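Local coordinates for linoleate 11-lipoxygenase (Gaeumannomyces graminis, PDB 5FX8), which oxygenates linoleic and alpha-linolenic acids with molecular oxygen at a manganese centre, giving 11S- and 13R-hydroperoxy fatty acids, at residues Arg95-Trp100 / Arg329-Ala334; Glu167-Asn172 / Pro390-Phe395; Thr201-Leu206 / Gln235-Leu240; Phe395-Asp400 / Thr605-Ala610; Arg403-Ile408 / Val466-Ala471. All coordinates share one frame; numbering follows the deposited sequence.

All five contacts belong to the lipoxygenase fold. Contact 1, between helices 86-124 and 328-336, is set apart, its centre about 35 Å from that of contact 2 and about 45 Å from that of contact 3. Along the chain contacts 1 and 2 interleave and contact 3 falls within both; contacts 4 and 5 come after contact 1, with contact 5 between the segments of contact 4. In space contacts 3, 2, 4 and 5 form a touching series from the five-stranded sheet to the helices, through Leu240 on Pro393, the shared Phe395, and Leu404 on Leu607 beside helix 396-420. Trp100 of contact 1 lies about 8 Å from the manganese, and Leu607 of contact 4 about 9 Å from its ligand His478 (side chains).

Contact 1. Residues Arg95-Trp100 / Arg329-Ala334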
# COMPACT_ATOMS: atom_id res chain seq x y z
N ARG A 95 11.86 8.65 13.16
CA ARG A 95 12.62 8.11 12.03
C ARG A 95 11.70 7.49 11.00
O ARG A 95 11.88 7.70 9.80
CB ARG A 95 13.64 7.09 12.52
CG ARG A 95 14.40 6.42 11.39
CD ARG A 95 14.83 5.04 11.78
NE ARG A 95 13.68 4.21 12.15
CZ ARG A 95 13.79 3.09 12.85
NH1 ARG A 95 14.98 2.67 13.26
NH2 ARG A 95 12.71 2.38 13.15
N ASP A 96 10.70 6.72 11.47
CA ASP A 96 9.76 6.09 10.55
C ASP A 96 8.92 7.12 9.82
O ASP A 96 8.64 6.97 8.63
CB ASP A 96 8.86 5.12 11.29
CG ASP A 96 9.53 3.82 11.60
OD1 ASP A 96 10.74 3.73 11.38
OD2 ASP A 96 8.88 2.89 12.08
N VAL A 97 8.46 8.16 10.52
CA VAL A 97 7.71 9.18 9.83
C VAL A 97 8.56 9.87 8.78
O VAL A 97 8.09 10.19 7.69
CB VAL A 97 7.11 10.16 10.87
CG1 VAL A 97 6.52 11.40 10.19
CG2 VAL A 97 6.07 9.43 11.64
N LEU A 98 9.84 10.09 9.07
CA LEU A 98 10.72 10.68 8.07
C LEU A 98 10.84 9.80 6.82
O LEU A 98 10.70 10.29 5.68
CB LEU A 98 12.08 10.89 8.70
CG LEU A 98 12.80 12.15 8.28
CD1 LEU A 98 11.92 13.37 8.58
CD2 LEU A 98 14.08 12.17 9.05
N LEU A 99 11.12 8.52 7.01
CA LEU A 99 11.21 7.60 5.88
C LEU A 99 9.91 7.58 5.08
O LEU A 99 9.93 7.65 3.85
CB LEU A 99 11.56 6.20 6.39
CG LEU A 99 12.95 6.04 6.98
CD1 LEU A 99 13.10 4.71 7.74
CD2 LEU A 99 13.96 6.16 5.87
N TRP A 100 8.78 7.51 5.77
CA TRP A 100 7.49 7.53 5.10
C TRP A 100 7.29 8.81 4.30
O TRP A 100 6.81 8.76 3.16
CB TRP A 100 6.40 7.35 6.14
CG TRP A 100 5.13 6.95 5.57
CD1 TRP A 100 4.66 5.70 5.46
CD2 TRP A 100 4.13 7.81 5.01
NE1 TRP A 100 3.43 5.71 4.86
CE2 TRP A 100 3.08 7.00 4.58
CE3 TRP A 100 4.03 9.20 4.84
CZ2 TRP A 100 1.93 7.50 3.99
CZ3 TRP A 100 2.89 9.71 4.25
CH2 TRP A 100 1.86 8.86 3.82
N ARG A 329 0.29 5.15 12.42
CA ARG A 329 -0.59 5.82 13.37
C ARG A 329 -0.39 7.34 13.42
O ARG A 329 -1.39 8.08 13.34
CB ARG A 329 -0.46 5.15 14.75
CG ARG A 329 -1.03 3.75 14.75
CD ARG A 329 -1.51 3.29 16.13
NE ARG A 329 -0.78 2.13 16.64
CZ ARG A 329 -1.02 1.53 17.81
NH1 ARG A 329 -1.97 1.98 18.60
NH2 ARG A 329 -0.30 0.50 18.17
N PRO A 330 0.83 7.88 13.51
CA PRO A 330 0.97 9.34 13.49
C PRO A 330 0.49 10.01 12.22
O PRO A 330 -0.14 11.08 12.26
CB PRO A 330 2.48 9.53 13.67
CG PRO A 330 2.93 8.34 14.26
CD PRO A 330 2.11 7.23 13.79
N VAL A 331 0.84 9.43 11.06
CA VAL A 331 0.47 10.03 9.79
C VAL A 331 -1.03 9.95 9.60
O VAL A 331 -1.68 10.94 9.22
CB VAL A 331 1.24 9.35 8.64
CG1 VAL A 331 0.69 9.76 7.29
CG2 VAL A 331 2.71 9.67 8.73
N GLY A 332 -1.61 8.80 9.92
CA GLY A 332 -3.04 8.64 9.81
C GLY A 332 -3.80 9.58 10.72
O GLY A 332 -4.80 10.17 10.33
N GLY A 333 -3.31 9.77 11.94
CA GLY A 333 -3.94 10.72 12.83
C GLY A 333 -3.82 12.16 12.38
O GLY A 333 -4.68 12.98 12.69
N ALA A 334 -2.75 12.49 11.65
CA ALA A 334 -2.55 13.88 11.30
C ALA A 334 -3.23 14.27 9.99
O ALA A 334 -3.59 15.44 9.83
CB ALA A 334 -1.05 14.19 11.22
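Val331 sets one methyl, CG1, over the six-membered ring of Trp100, a CH-pi contact made over the face: Val331 CG1 is 3.9 Å from the ring centroid and 21° off its normal. The closest ring atoms are CZ3 and CH2, Val331 CG1 lying 3.8 Å from Trp100 CZ3. The other branch, Val331 CG2, faces CE3 on the same ring and also lies 4.4 Å from Val97 CG1. The indole reaches the neighbouring helix because its CG stands anti to the backbone N (chi1 -162°), beside the carbonyl carbon. One turn earlier, Val97 turns CG2 to Pro330 CB at 4.1 Å, the two side chains meeting at a slant. No hydrogen bond joins the segments; the indole NE1 instead donates to the carbonyl oxygen of Ser617, next to the C-terminal Val618 that binds the manganese. Pro339 of the second subunit also packs on Trp100 and Val331, so the subunit interface adjoins this contact. Helices 86-124 and 328-336 pass each other with local axes 10.5 Å apart and inclined by 66°. On the side of helix 328-336, Arg329 and Pro330 also touch Tyr83 of strand 83-85, and Arg329 is salt-bridged to Glu298 of the long helix 268-305.

Contact 2. Residues Glu167-Asn172 / Pro390-Phe395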
# COMPACT_ATOMS: atom_id res chain seq x y z
N GLU A 167 -16.63 -11.48 -4.41
CA GLU A 167 -15.79 -10.52 -3.71
C GLU A 167 -15.61 -10.87 -2.23
O GLU A 167 -14.56 -10.56 -1.66
CB GLU A 167 -16.39 -9.11 -3.84
CG GLU A 167 -16.00 -8.37 -5.11
CD GLU A 167 -16.82 -7.10 -5.35
OE1 GLU A 167 -17.55 -6.65 -4.46
OE2 GLU A 167 -16.75 -6.55 -6.47
N ARG A 168 -16.61 -11.50 -1.61
CA ARG A 168 -16.51 -11.90 -0.21
C ARG A 168 -15.55 -13.06 0.00
O ARG A 168 -15.32 -13.43 1.15
CB ARG A 168 -17.87 -12.29 0.36
CG ARG A 168 -19.03 -11.41 -0.03
CD ARG A 168 -18.71 -9.97 0.13
NE ARG A 168 -19.03 -9.22 -1.06
CZ ARG A 168 -18.55 -8.02 -1.33
NH1 ARG A 168 -17.73 -7.46 -0.48
NH2 ARG A 168 -18.88 -7.39 -2.43
N LEU A 169 -15.03 -13.67 -1.06
CA LEU A 169 -14.02 -14.71 -0.97
C LEU A 169 -12.71 -14.26 -1.61
O LEU A 169 -11.83 -15.09 -1.85
CB LEU A 169 -14.53 -16.01 -1.60
CG LEU A 169 -15.76 -16.65 -0.93
CD1 LEU A 169 -16.42 -17.69 -1.80
CD2 LEU A 169 -15.45 -17.29 0.40
N SER A 170 -12.54 -12.97 -1.87
CA SER A 170 -11.32 -12.51 -2.50
C SER A 170 -10.94 -11.10 -2.05
O SER A 170 -10.06 -10.94 -1.21
CB SER A 170 -11.46 -12.57 -4.02
OG SER A 170 -12.59 -11.86 -4.43
N SER A 171 -11.60 -10.08 -2.61
CA SER A 171 -11.28 -8.69 -2.27
C SER A 171 -11.32 -8.41 -0.78
O SER A 171 -10.44 -7.74 -0.25
CB SER A 171 -12.26 -7.77 -2.96
OG SER A 171 -12.23 -8.07 -4.30
N ASN A 172 -12.39 -8.83 -0.10
CA ASN A 172 -12.52 -8.68 1.34
C ASN A 172 -13.02 -10.00 1.87
O ASN A 172 -14.22 -10.22 1.99
CB ASN A 172 -13.47 -7.56 1.76
CG ASN A 172 -13.70 -7.55 3.28
OD1 ASN A 172 -13.04 -8.28 4.02
ND2 ASN A 172 -14.63 -6.71 3.73
N PRO A 390 -21.41 -28.15 2.68
CA PRO A 390 -20.54 -28.49 1.56
C PRO A 390 -19.33 -27.58 1.46
O PRO A 390 -19.21 -26.56 2.14
CB PRO A 390 -21.44 -28.32 0.34
CG PRO A 390 -22.39 -27.35 0.74
CD PRO A 390 -22.67 -27.57 2.20
N ARG A 391 -18.45 -27.95 0.55
CA ARG A 391 -17.16 -27.31 0.39
C ARG A 391 -17.32 -26.21 -0.64
O ARG A 391 -17.95 -26.41 -1.67
CB ARG A 391 -16.13 -28.35 -0.05
CG ARG A 391 -14.67 -27.93 -0.07
CD ARG A 391 -13.73 -29.03 -0.61
NE ARG A 391 -12.73 -29.38 0.38
CZ ARG A 391 -12.74 -30.52 1.04
NH1 ARG A 391 -13.68 -31.40 0.75
NH2 ARG A 391 -11.83 -30.79 1.97
N LEU A 392 -16.80 -25.04 -0.34
CA LEU A 392 -16.79 -23.97 -1.32
C LEU A 392 -15.95 -24.38 -2.52
O LEU A 392 -14.76 -24.66 -2.37
CB LEU A 392 -16.21 -22.70 -0.71
CG LEU A 392 -17.00 -22.08 0.42
CD1 LEU A 392 -16.20 -20.98 1.08
CD2 LEU A 392 -18.25 -21.56 -0.17
N PRO A 393 -16.51 -24.39 -3.72
CA PRO A 393 -15.70 -24.77 -4.88
C PRO A 393 -14.57 -23.80 -5.21
O PRO A 393 -13.59 -24.21 -5.83
CB PRO A 393 -16.73 -24.87 -6.02
CG PRO A 393 -17.96 -24.25 -5.52
CD PRO A 393 -17.95 -24.36 -4.04
N HIS A 394 -14.65 -22.53 -4.82
CA HIS A 394 -13.65 -21.54 -5.21
C HIS A 394 -13.49 -20.53 -4.09
O HIS A 394 -14.46 -19.87 -3.71
CB HIS A 394 -14.05 -20.83 -6.49
CG HIS A 394 -14.12 -21.72 -7.68
ND1 HIS A 394 -12.99 -22.20 -8.30
CD2 HIS A 394 -15.17 -22.22 -8.36
CE1 HIS A 394 -13.34 -22.97 -9.32
NE2 HIS A 394 -14.66 -23.00 -9.37
N PHE A 395 -12.27 -20.42 -3.58
CA PHE A 395 -11.94 -19.47 -2.52
C PHE A 395 -10.60 -18.87 -2.91
O PHE A 395 -9.54 -19.28 -2.42
CB PHE A 395 -11.89 -20.18 -1.16
CG PHE A 395 -11.91 -19.27 0.03
CD1 PHE A 395 -11.70 -17.91 -0.10
CD2 PHE A 395 -12.10 -19.78 1.29
CE1 PHE A 395 -11.69 -17.11 0.97
CE2 PHE A 395 -12.10 -18.97 2.38
CZ PHE A 395 -11.90 -17.64 2.23
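This is a buried apolar contact between two loops, centred on Leu169: the loop 167-172 comes after helix 161-166, and the loop 390-395 leads into helix 396-420. Leu169 places CD2 over the centre of the Phe395 ring, 3.8 Å from the centroid and only 11° off the normal, a CH-pi contact. The same methyl reaches Leu392 CD1 at 3.8 Å, so it sits against both the aromatic face and the leucine. Its sister, Leu169 CD1, turns to the backbone instead and lies 3.5 Å from His394 O. The Phe395 ring is also approached in its plane: Leu169 O lies 3.3 Å from Phe395 CD1, at the ring edge. This oxygen also probably accepts from Phe397 N, in the first turn of helix 396-420. The leucine and phenylalanine side chains cross at about a right angle. With chi1 at -165°, the phenyl group of Phe395 lies opposite its own backbone N and is brought within reach of Leu169. Phe247 of strand 246-253 touches both Leu169 and Leu392. Two loops thus meet at the N-terminus of helix 396-420, with Phe395 at its N-cap, where the sheet joins the mainly helical body of the lipoxygenase fold, away from the annotated sites.

Contact 3. Residues Thr201-Leu206 / Gln235-Leu240; sequences TTLEAL and QGLFYL
Leu206 turns both methyls to the Tyr239 ring, with Leu206 CD2 3.9 Å from Tyr239 CD2, and Leu203 CD2 meets Leu237 CD2, methyl to methyl at 4.1 Å. These pairs join the short helix 203-208 to strand 235-241. Leu203 and Leu206 are three residues apart on the helix, while Leu237 and Tyr239, two residues apart, both point to the helix from one face of the strand. The tyrosine ring sits between its backbone N and carbonyl carbon (chi1 82°), which brings its CD2 beside the Leu206 methyls. Thr202 caps the helix start: its OG1 accepts from Ala205 N at 2.8 Å, nearly straight at 168°, a side-chain N-cap. Farther out, Leu250 of strand 246-253 touches Leu203, Leu206 and Tyr239, and Thr199 of helix 192-199 touches Leu206 and Tyr239. The Tyr239 hydroxyl has a weak hydrogen bond with Arg243, beyond the two segments. Across the segments there is no hydrogen bond, so helix and sheet are held here by burial of apolar surface, while the cap orders the helix start.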
# COMPACT_ATOMS: atom_id res chain seq x y z
N THR A 201 -35.16 -23.81 -3.38
CA THR A 201 -35.30 -24.52 -2.12
C THR A 201 -35.75 -23.49 -1.09
O THR A 201 -36.30 -22.45 -1.46
CB THR A 201 -34.00 -25.29 -1.80
OG1 THR A 201 -34.08 -25.97 -0.55
CG2 THR A 201 -32.76 -24.40 -1.84
N THR A 202 -35.57 -23.78 0.19
CA THR A 202 -36.02 -22.86 1.22
C THR A 202 -34.86 -22.39 2.08
O THR A 202 -33.81 -23.02 2.14
CB THR A 202 -37.04 -23.50 2.14
OG1 THR A 202 -36.37 -24.47 2.96
CG2 THR A 202 -38.10 -24.19 1.34
N LEU A 203 -35.09 -21.28 2.79
CA LEU A 203 -34.13 -20.82 3.78
C LEU A 203 -33.90 -21.86 4.86
O LEU A 203 -32.77 -22.03 5.33
CB LEU A 203 -34.59 -19.52 4.42
CG LEU A 203 -34.38 -18.21 3.69
CD1 LEU A 203 -34.68 -17.14 4.66
CD2 LEU A 203 -32.99 -18.05 3.19
N GLU A 204 -34.95 -22.56 5.29
CA GLU A 204 -34.76 -23.60 6.29
C GLU A 204 -33.85 -24.69 5.75
O GLU A 204 -32.89 -25.10 6.42
CB GLU A 204 -36.11 -24.16 6.71
CG GLU A 204 -36.96 -23.17 7.51
CD GLU A 204 -37.54 -21.96 6.70
OE1 GLU A 204 -37.82 -22.08 5.48
OE2 GLU A 204 -37.73 -20.87 7.30
N ALA A 205 -34.11 -25.18 4.54
CA ALA A 205 -33.30 -26.26 4.00
C ALA A 205 -31.89 -25.78 3.70
O ALA A 205 -30.92 -26.51 3.94
CB ALA A 205 -33.94 -26.85 2.75
N LEU A 206 -31.74 -24.57 3.17
CA LEU A 206 -30.40 -24.06 2.93
C LEU A 206 -29.64 -23.92 4.22
O LEU A 206 -28.44 -24.22 4.28
CB LEU A 206 -30.46 -22.73 2.20
CG LEU A 206 -30.84 -22.83 0.74
CD1 LEU A 206 -31.12 -21.44 0.20
CD2 LEU A 206 -29.73 -23.48 -0.02
N GLN A 235 -26.87 -6.29 6.04
CA GLN A 235 -26.57 -7.69 6.24
C GLN A 235 -26.79 -8.34 4.89
O GLN A 235 -27.84 -8.14 4.28
CB GLN A 235 -27.47 -8.32 7.29
CG GLN A 235 -27.30 -7.76 8.64
CD GLN A 235 -28.21 -8.43 9.62
OE1 GLN A 235 -27.75 -9.00 10.61
NE2 GLN A 235 -29.50 -8.40 9.34
N GLY A 236 -25.79 -9.07 4.42
CA GLY A 236 -25.89 -9.79 3.17
C GLY A 236 -25.95 -11.28 3.44
O GLY A 236 -25.16 -11.81 4.22
N LEU A 237 -26.92 -11.94 2.81
CA LEU A 237 -27.09 -13.38 2.89
C LEU A 237 -26.66 -13.98 1.56
O LEU A 237 -27.11 -13.54 0.50
CB LEU A 237 -28.53 -13.73 3.19
CG LEU A 237 -28.86 -15.05 3.83
CD1 LEU A 237 -28.09 -15.22 5.10
CD2 LEU A 237 -30.33 -15.02 4.13
N PHE A 238 -25.78 -14.97 1.63
CA PHE A 238 -25.27 -15.64 0.45
C PHE A 238 -25.50 -17.13 0.58
O PHE A 238 -25.69 -17.65 1.67
CB PHE A 238 -23.81 -15.33 0.27
CG PHE A 238 -23.51 -13.88 0.20
CD1 PHE A 238 -23.39 -13.13 1.35
CD2 PHE A 238 -23.33 -13.27 -1.01
CE1 PHE A 238 -23.10 -11.80 1.28
CE2 PHE A 238 -23.05 -11.95 -1.09
CZ PHE A 238 -22.93 -11.21 0.04
N TYR A 239 -25.51 -17.83 -0.55
CA TYR A 239 -25.71 -19.27 -0.48
C TYR A 239 -24.89 -19.98 -1.54
O TYR A 239 -24.51 -19.41 -2.55
CB TYR A 239 -27.19 -19.65 -0.63
CG TYR A 239 -27.73 -19.72 -2.03
CD1 TYR A 239 -27.86 -18.59 -2.78
CD2 TYR A 239 -28.18 -20.91 -2.56
CE1 TYR A 239 -28.39 -18.63 -4.04
CE2 TYR A 239 -28.70 -20.97 -3.83
CZ TYR A 239 -28.81 -19.82 -4.57
OH TYR A 239 -29.32 -19.80 -5.82
N LEU A 240 -24.61 -21.24 -1.28
CA LEU A 240 -23.97 -22.11 -2.25
C LEU A 240 -25.06 -22.88 -3.00
O LEU A 240 -25.82 -23.63 -2.38
CB LEU A 240 -22.99 -23.04 -1.54
CG LEU A 240 -22.08 -23.89 -2.42
CD1 LEU A 240 -21.41 -23.05 -3.49
CD2 LEU A 240 -21.05 -24.55 -1.55

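Contact 4. Residues Phe395-Asp400 / Thr605-Ala610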
# COMPACT_ATOMS: atom_id res chain seq x y z
N PHE A 395 -12.27 -20.42 -3.58
CA PHE A 395 -11.94 -19.47 -2.52
C PHE A 395 -10.60 -18.87 -2.91
O PHE A 395 -9.54 -19.28 -2.42
CB PHE A 395 -11.89 -20.18 -1.16
CG PHE A 395 -11.91 -19.27 0.03
CD1 PHE A 395 -11.70 -17.91 -0.10
CD2 PHE A 395 -12.10 -19.78 1.29
CE1 PHE A 395 -11.69 -17.11 0.97
CE2 PHE A 395 -12.10 -18.97 2.38
CZ PHE A 395 -11.90 -17.64 2.23
N PRO A 396 -10.61 -17.90 -3.83
CA PRO A 396 -9.34 -17.42 -4.39
C PRO A 396 -8.41 -16.82 -3.37
O PRO A 396 -7.19 -17.01 -3.46
CB PRO A 396 -9.80 -16.40 -5.44
CG PRO A 396 -11.10 -16.83 -5.80
CD PRO A 396 -11.75 -17.37 -4.58
N PHE A 397 -8.94 -16.11 -2.37
CA PHE A 397 -8.06 -15.61 -1.32
C PHE A 397 -7.37 -16.75 -0.60
O PHE A 397 -6.18 -16.68 -0.35
CB PHE A 397 -8.85 -14.76 -0.35
CG PHE A 397 -8.15 -14.55 0.94
CD1 PHE A 397 -7.20 -13.57 1.07
CD2 PHE A 397 -8.45 -15.33 2.02
CE1 PHE A 397 -6.57 -13.38 2.25
CE2 PHE A 397 -7.81 -15.14 3.19
CZ PHE A 397 -6.88 -14.17 3.31
N TYR A 398 -8.10 -17.80 -0.25
CA TYR A 398 -7.50 -18.92 0.45
C TYR A 398 -6.43 -19.60 -0.40
O TYR A 398 -5.41 -20.03 0.12
CB TYR A 398 -8.60 -19.90 0.85
CG TYR A 398 -8.17 -21.08 1.65
CD1 TYR A 398 -7.09 -21.00 2.50
CD2 TYR A 398 -8.84 -22.27 1.54
CE1 TYR A 398 -6.71 -22.07 3.22
CE2 TYR A 398 -8.46 -23.35 2.25
CZ TYR A 398 -7.40 -23.24 3.09
OH TYR A 398 -7.00 -24.32 3.81
N GLU A 399 -6.64 -19.70 -1.71
CA GLU A 399 -5.68 -20.43 -2.52
C GLU A 399 -4.40 -19.62 -2.72
O GLU A 399 -3.29 -20.13 -2.52
CB GLU A 399 -6.32 -20.81 -3.86
CG GLU A 399 -7.53 -21.74 -3.75
CD GLU A 399 -8.66 -21.46 -4.76
OE1 GLU A 399 -8.44 -20.77 -5.79
OE2 GLU A 399 -9.79 -21.95 -4.55
N ASP A 400 -4.55 -18.35 -3.09
CA ASP A 400 -3.40 -17.47 -3.17
C ASP A 400 -2.69 -17.34 -1.83
O ASP A 400 -1.45 -17.40 -1.77
CB ASP A 400 -3.83 -16.11 -3.71
CG ASP A 400 -4.01 -16.14 -5.20
OD1 ASP A 400 -3.63 -17.17 -5.76
OD2 ASP A 400 -4.50 -15.17 -5.82
N THR A 605 -5.57 -9.97 -8.13
CA THR A 605 -4.13 -10.12 -8.07
C THR A 605 -3.53 -9.49 -6.83
O THR A 605 -2.37 -9.09 -6.84
CB THR A 605 -3.45 -9.49 -9.27
OG1 THR A 605 -3.74 -8.09 -9.28
CG2 THR A 605 -3.91 -10.11 -10.56
N ALA A 606 -4.32 -9.36 -5.76
CA ALA A 606 -3.94 -8.53 -4.63
C ALA A 606 -2.82 -9.13 -3.82
O ALA A 606 -2.25 -8.45 -2.97
CB ALA A 606 -5.12 -8.33 -3.71
N LEU A 607 -2.53 -10.41 -4.04
CA LEU A 607 -1.53 -11.09 -3.26
C LEU A 607 -0.29 -11.38 -4.07
O LEU A 607 0.53 -12.18 -3.65
CB LEU A 607 -2.12 -12.38 -2.71
CG LEU A 607 -2.84 -12.21 -1.40
CD1 LEU A 607 -3.49 -13.49 -1.10
CD2 LEU A 607 -1.82 -11.83 -0.34
N ASN A 608 -0.16 -10.76 -5.24
CA ASN A 608 1.02 -10.84 -6.09
C ASN A 608 2.24 -10.36 -5.31
O ASN A 608 2.32 -9.17 -4.98
CB ASN A 608 0.84 -10.01 -7.36
CG ASN A 608 1.95 -10.23 -8.38
OD1 ASN A 608 3.05 -10.65 -8.06
ND2 ASN A 608 1.65 -9.96 -9.63
N PRO A 609 3.20 -11.24 -5.01
CA PRO A 609 4.38 -10.81 -4.25
C PRO A 609 5.33 -9.94 -5.04
O PRO A 609 6.21 -9.34 -4.45
CB PRO A 609 5.03 -12.13 -3.84
CG PRO A 609 4.60 -13.07 -4.82
CD PRO A 609 3.27 -12.67 -5.33
N ALA A 610 5.18 -9.85 -6.35
CA ALA A 610 6.04 -8.97 -7.11
C ALA A 610 5.56 -7.54 -7.10
O ALA A 610 6.31 -6.65 -7.49
CB ALA A 610 6.15 -9.44 -8.55
O HOH W 1 -4.03 -12.40 -5.49
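The Phe397 ring is met obliquely by Leu607, whose CD1 comes 4.3 Å from Phe397 CD1. Tyr174 packs edge-to-face with this ring, and Trp472 and Val480 of helix 460-481 touch both Phe397 and Leu607. Close by, the Phe395 ring carries Tyr398 CB over one face, toward its rim. Leu607 CD1 approaches Asp400 more closely, lying 3.7 Å from Asp400 CB, so one methyl serves both residues one turn apart on helix 396-420. Asp400 CG lies beside the backbone N and opposite the carbonyl carbon (chi1 -79°), which leaves CB against Leu607 and OD2 at a water. That water bridges the segments, donating to Asp400 OD2 at 2.8 Å and accepting from Leu607 N at 2.9 Å. Asp400 OD2 is also salt-bridged to Arg589, which would be expected to stabilise the carboxylate. Within the loop, Thr605 to Asn608 form a type I turn, and Asn608 in turn begins an Asx turn in which its OD1 accepts from Ala610 N. At the helix start, Phe395 N donates to Glu399 OE2, nearly straight at 169°. The chemistry is therefore divided: Leu607 supplies apolar contact to the helix, while its backbone N reaches the buried carboxylate through water, without a direct hydrogen bond.

Contact 5. Residues Arg403-Ile408 / Val466-Ala471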
# COMPACT_ATOMS: atom_id res chain seq x y z
N ARG A 403 -0.66 -20.51 -1.04
CA ARG A 403 0.62 -20.56 -1.73
C ARG A 403 1.64 -19.63 -1.08
O ARG A 403 2.74 -20.06 -0.69
CB ARG A 403 0.46 -20.23 -3.21
CG ARG A 403 -0.40 -21.18 -3.93
CD ARG A 403 -0.56 -20.79 -5.38
NE ARG A 403 -1.71 -21.45 -6.00
CZ ARG A 403 -1.68 -22.64 -6.59
NH1 ARG A 403 -0.57 -23.34 -6.66
NH2 ARG A 403 -2.78 -23.13 -7.13
N LEU A 404 1.29 -18.35 -0.94
CA LEU A 404 2.26 -17.39 -0.43
C LEU A 404 2.72 -17.74 0.98
O LEU A 404 3.92 -17.74 1.28
CB LEU A 404 1.68 -15.98 -0.48
CG LEU A 404 2.60 -14.88 0.07
CD1 LEU A 404 3.92 -14.73 -0.73
CD2 LEU A 404 1.83 -13.57 0.15
N ILE A 405 1.77 -18.07 1.86
CA ILE A 405 2.12 -18.46 3.21
C ILE A 405 3.01 -19.69 3.20
O ILE A 405 3.91 -19.81 4.02
CB ILE A 405 0.87 -18.69 4.06
CG1 ILE A 405 0.19 -17.35 4.35
CG2 ILE A 405 1.21 -19.32 5.35
CD1 ILE A 405 -1.11 -17.43 5.16
N GLY A 406 2.80 -20.60 2.24
CA GLY A 406 3.72 -21.72 2.10
C GLY A 406 5.14 -21.28 1.85
O GLY A 406 6.08 -21.80 2.45
N ALA A 407 5.33 -20.31 0.97
CA ALA A 407 6.68 -19.84 0.71
C ALA A 407 7.28 -19.17 1.95
O ALA A 407 8.45 -19.37 2.28
CB ALA A 407 6.67 -18.88 -0.48
N ILE A 408 6.47 -18.39 2.65
CA ILE A 408 6.96 -17.69 3.83
C ILE A 408 7.30 -18.69 4.93
O ILE A 408 8.25 -18.50 5.69
CB ILE A 408 5.90 -16.68 4.30
CG1 ILE A 408 5.68 -15.59 3.24
CG2 ILE A 408 6.23 -16.11 5.68
CD1 ILE A 408 4.73 -14.52 3.65
N VAL A 466 4.68 -17.80 14.73
CA VAL A 466 4.72 -16.37 15.01
C VAL A 466 5.37 -15.60 13.86
O VAL A 466 4.79 -14.65 13.32
CB VAL A 466 5.45 -16.13 16.34
CG1 VAL A 466 5.82 -14.67 16.53
CG2 VAL A 466 4.59 -16.59 17.45
N LEU A 467 6.56 -16.02 13.45
CA LEU A 467 7.28 -15.32 12.39
C LEU A 467 6.56 -15.41 11.04
O LEU A 467 6.54 -14.45 10.27
CB LEU A 467 8.70 -15.85 12.29
CG LEU A 467 9.51 -15.81 13.59
CD1 LEU A 467 10.94 -16.28 13.39
CD2 LEU A 467 9.50 -14.41 14.19
N THR A 468 5.95 -16.56 10.76
CA THR A 468 5.15 -16.68 9.54
C THR A 468 3.96 -15.75 9.56
O THR A 468 3.66 -15.09 8.57
CB THR A 468 4.70 -18.12 9.38
OG1 THR A 468 5.84 -18.95 9.51
CG2 THR A 468 4.14 -18.33 8.03
N HIS A 469 3.27 -15.68 10.68
CA HIS A 469 2.09 -14.84 10.75
C HIS A 469 2.46 -13.36 10.65
O HIS A 469 1.72 -12.58 10.05
CB HIS A 469 1.33 -15.15 12.02
CG HIS A 469 -0.00 -14.51 12.08
ND1 HIS A 469 -0.97 -14.74 11.14
CD2 HIS A 469 -0.52 -13.61 12.95
CE1 HIS A 469 -2.04 -14.02 11.43
NE2 HIS A 469 -1.79 -13.33 12.52
N VAL A 470 3.60 -12.96 11.21
CA VAL A 470 3.96 -11.56 11.06
C VAL A 470 4.30 -11.25 9.61
O VAL A 470 3.77 -10.30 9.03
CB VAL A 470 5.10 -11.15 12.00
CG1 VAL A 470 5.45 -9.73 11.68
CG2 VAL A 470 4.68 -11.24 13.42
N ALA A 471 5.16 -12.07 8.99
CA ALA A 471 5.47 -11.79 7.60
C ALA A 471 4.22 -11.82 6.74
O ALA A 471 4.10 -11.05 5.79
CB ALA A 471 6.53 -12.77 7.08
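Ile408 carries CG2 opposite its backbone N and CG1 opposite its carbonyl carbon (chi1 -64°), which directs the CG2 branch to helix 460-481. Thr468 has its methyl in the matching place, CG2 opposite the backbone N (chi1 -51°), while OG1 lies beside that N and bonds back to Val464 O in its own helix. The threonine thus meets Ile405 and Ile408 with its methyl. Ile408 CG2 packs against Ala471 CB at 3.6 Å and against Thr468 CG2 at 3.8 Å, one branch touching residues one turn apart. Thr468 CG2 is also met by Ile405 CG2 at 4.1 Å, and those two side chains cross at about a right angle. The contact is made by aliphatic carbon, without a hydrogen bond between the segments; the other end of Ile408, CD1, lies 4.1 Å from Ala471 O. The local axes are 9.7 Å apart, with an angle of 131° between their directions. Helix 460-481 carries the manganese ligand His478, whose side chain is about 11 Å from that of Ala471. Met412, farther along helix 396-420, continues the interface against Thr468 and Ala471. Phe575 of helix 566-587 touches Ile408, and Leu321 of helix 313-321 touches Ala471, placing the pair within the helical bundle.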